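Local coordinates for protein R-imine reductase (Streptomyces kanamyceticus, PDB 3ZHB) that probably catalyses the NADPH-dependent reduction of imines to amines, binding its NADP cofactor in a Rossmann-type domain, at residues Ala135-Pro140 and Asp147-Leu152. Residues are numbered along the deposited sequence; the frame is centred on the assembly and turned at random.
With NAP (NADP nicotinamide-adenine-dinucleotide phosphate), chain E.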
loop_
_atom_site.group_PDB
_atom_site.type_symbol
_atom_site.label_atom_id
_atom_site.label_comp_id
_atom_site.label_asym_id
_atom_site.label_seq_id
_atom_site.Cartn_x
_atom_site.Cartn_y
_atom_site.Cartn_z
ATOM N N ALA A 135 9.483 19.107 -5.752
ATOM C CA ALA A 135 8.852 18.529 -4.599
ATOM C C ALA A 135 9.871 17.655 -3.830
ATOM O O ALA A 135 10.629 16.899 -4.459
ATOM C CB ALA A 135 7.669 17.695 -5.055
ATOM N N ILE A 136 9.886 17.754 -2.487
ATOM C CA ILE A 136 10.750 16.915 -1.617
ATOM C C ILE A 136 9.950 15.722 -1.111
ATOM O O ILE A 136 8.886 15.908 -0.556
ATOM C CB ILE A 136 11.179 17.630 -0.340
ATOM C CG1 ILE A 136 11.584 19.077 -0.532
ATOM C CG2 ILE A 136 12.256 16.841 0.338
ATOM C CD1 ILE A 136 12.773 19.299 -1.379
ATOM N N LEU A 137 10.443 14.500 -1.276
ATOM C CA LEU A 137 9.688 13.307 -0.833
ATOM C C LEU A 137 10.479 12.570 0.251
ATOM O O LEU A 137 10.751 11.393 0.163
ATOM C CB LEU A 137 9.394 12.405 -2.029
ATOM C CG LEU A 137 8.208 12.740 -2.937
ATOM C CD1 LEU A 137 8.349 14.124 -3.540
ATOM C CD2 LEU A 137 8.105 11.704 -4.033
ATOM N N ALA A 138 10.903 13.296 1.258
ATOM C CA ALA A 138 11.729 12.723 2.288
ATOM C C ALA A 138 11.712 13.745 3.369
ATOM O O ALA A 138 11.340 14.882 3.113
ATOM C CB ALA A 138 13.156 12.498 1.801
ATOM N N GLY A 139 12.130 13.364 4.567
ATOM C CA GLY A 139 12.129 14.287 5.688
ATOM C C GLY A 139 13.428 15.072 5.737
ATOM O O GLY A 139 14.364 14.740 5.018
ATOM N N PRO A 140 13.484 16.106 6.592
ATOM C CA PRO A 140 14.636 16.993 6.647
ATOM C C PRO A 140 15.899 16.243 6.920
ATOM O O PRO A 140 16.936 16.551 6.330
ATOM C CB PRO A 140 14.306 17.940 7.804
ATOM C CG PRO A 140 12.815 17.973 7.841
ATOM C CD PRO A 140 12.363 16.599 7.416
ATOM N N ASP A 147 19.280 8.876 1.111
ATOM C CA ASP A 147 17.845 8.654 1.362
ATOM C C ASP A 147 16.957 9.744 0.801
ATOM O O ASP A 147 15.763 9.560 0.712
ATOM C CB ASP A 147 17.559 8.576 2.864
ATOM C CG ASP A 147 17.840 7.222 3.436
ATOM O OD1 ASP A 147 17.970 6.250 2.665
ATOM O OD2 ASP A 147 17.923 7.145 4.672
ATOM N N ALA A 148 17.541 10.897 0.496
ATOM C CA ALA A 148 16.774 12.031 0.002
ATOM C C ALA A 148 16.231 11.713 -1.377
ATOM O O ALA A 148 16.931 11.159 -2.200
ATOM C CB ALA A 148 17.644 13.268 -0.068
ATOM N N VAL A 149 14.972 12.064 -1.587
ATOM C CA VAL A 149 14.356 12.081 -2.897
ATOM C C VAL A 149 13.835 13.500 -3.133
ATOM O O VAL A 149 13.042 14.034 -2.344
ATOM C CB VAL A 149 13.169 11.140 -2.960
ATOM C CG1 VAL A 149 12.543 11.180 -4.351
ATOM C CG2 VAL A 149 13.594 9.730 -2.583
ATOM N N VAL A 150 14.334 14.123 -4.182
ATOM C CA VAL A 150 13.948 15.453 -4.518
ATOM C C VAL A 150 13.690 15.449 -6.000
ATOM O O VAL A 150 14.607 15.252 -6.760
ATOM C CB VAL A 150 15.042 16.489 -4.185
ATOM C CG1 VAL A 150 14.572 17.880 -4.573
ATOM C CG2 VAL A 150 15.334 16.488 -2.700
ATOM N N LEU A 151 12.438 15.689 -6.395
ATOM C CA LEU A 151 12.057 15.714 -7.787
ATOM C C LEU A 151 12.041 17.120 -8.369
ATOM O O LEU A 151 11.612 18.063 -7.724
ATOM C CB LEU A 151 10.692 15.076 -7.954
ATOM C CG LEU A 151 10.445 13.745 -7.269
ATOM C CD1 LEU A 151 9.056 13.224 -7.599
ATOM C CD2 LEU A 151 11.465 12.728 -7.672
ATOM N N LEU A 152 12.491 17.243 -9.607
ATOM C CA LEU A 152 12.575 18.528 -10.277
ATOM C C LEU A 152 12.003 18.431 -11.656
ATOM O O LEU A 152 12.210 17.439 -12.341
ATOM C CB LEU A 152 14.013 18.930 -10.413
ATOM C CG LEU A 152 14.744 19.030 -9.085
ATOM C CD1 LEU A 152 16.236 19.097 -9.381
ATOM C CD2 LEU A 152 14.297 20.240 -8.279
HETATM P PA NAP E . 7.455 24.736 8.244
HETATM O O1A NAP E . 8.274 24.172 9.439
HETATM O O2A NAP E . 6.003 25.184 8.332
HETATM O O5B NAP E . 8.258 25.952 7.592
HETATM C C5B NAP E . 7.373 26.684 6.777
HETATM C C4B NAP E . 8.048 27.911 6.276
HETATM O O4B NAP E . 6.921 28.653 5.872
HETATM C C3B NAP E . 8.783 28.750 7.317
HETATM O O3B NAP E . 10.092 29.155 6.888
HETATM C C2B NAP E . 7.869 29.950 7.458
HETATM O O2B NAP E . 8.548 31.142 7.885
HETATM C C1B NAP E . 7.302 29.990 6.067
HETATM N N9A NAP E . 6.086 30.752 5.843
HETATM C C8A NAP E . 4.805 30.320 5.984
HETATM N N7A NAP E . 3.930 31.319 5.652
HETATM C C5A NAP E . 4.714 32.356 5.276
HETATM C C6A NAP E . 4.468 33.700 4.811
HETATM N N6A NAP E . 3.190 33.992 4.708
HETATM N N1A NAP E . 5.471 34.550 4.505
HETATM C C2A NAP E . 6.757 34.116 4.649
HETATM N N3A NAP E . 7.097 32.878 5.088
HETATM C C4A NAP E . 6.121 31.988 5.389
HETATM O O3 NAP E . 7.323 23.682 7.007
HETATM P PN NAP E . 8.585 22.937 6.331
HETATM O O1N NAP E . 8.506 21.531 6.859
HETATM O O2N NAP E . 9.962 23.640 6.311
HETATM O O5D NAP E . 7.841 23.131 4.935
HETATM C C5D NAP E . 8.373 23.751 3.743
HETATM C C4D NAP E . 7.944 22.899 2.536
HETATM O O4D NAP E . 8.635 21.637 2.571
HETATM C C3D NAP E . 6.454 22.591 2.602
HETATM O O3D NAP E . 5.831 22.786 1.355
HETATM C C2D NAP E . 6.396 21.157 3.017
HETATM O O2D NAP E . 5.213 20.553 2.521
HETATM C C1D NAP E . 7.651 20.649 2.358
HETATM N N1N NAP E . 8.028 19.346 2.850
HETATM C C2N NAP E . 8.246 19.185 4.144
HETATM C C3N NAP E . 8.586 17.929 4.641
HETATM C C7N NAP E . 8.822 17.754 6.104
HETATM O O7N NAP E . 8.455 16.687 6.586
HETATM N N7N NAP E . 9.393 18.759 6.790
HETATM C C4N NAP E . 8.687 16.844 3.780
HETATM C C5N NAP E . 8.445 17.049 2.437
HETATM C C6N NAP E . 8.122 18.323 1.993
HETATM P P2B NAP E . 8.313 31.577 9.452
HETATM O O1X NAP E . 6.852 31.314 9.801
HETATM O O2X NAP E . 9.191 30.608 10.165
HETATM O O3X NAP E . 8.861 33.011 9.439
#
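Ala135 and Leu151 form a hydrogen-bonded antiparallel pair, Ala135 N donating to Leu151 O (3.1 Å) and Leu151 N to Ala135 O (2.9 Å). A third bond, Leu137 N to Val149 O (2.8 Å), carries the pairing one residue past the end of strand 130-136. Between them, Ile136 and Val150 make a non-hydrogen-bonded pair, their side chains lying side by side: CG1 anti to the carbonyl carbon (chi1 -42°) and chi2 of -64° bring Ile136 CD1 against Val150 CG1 (3.9 Å). On the other face Leu137 and Leu151 cross at about a right angle, touching through CD2 and CD1 respectively (4.0 Å). Ala138 sets CB against Val149 N. Ile136 O is 3.2 Å from C5N of the NADP nicotinamide, and Ala138 O, in the turn after the strand, 3.4 Å from C4N, the hydride-carrying carbon. Farther out, Phe221 of the second subunit packs on Leu137 and Leu151, Tyr186 on Leu151, and strand 173-175 bonds to strand 148-153. This beta hairpin brings an antiparallel strand into the mostly parallel Rossmann-type sheet. Cross-strand bonds flanking Ile136 hold its carbonyl beside the nicotinamide; Ala138 follows in the turn, and both oxygens may favour the oxidised, positively charged ring.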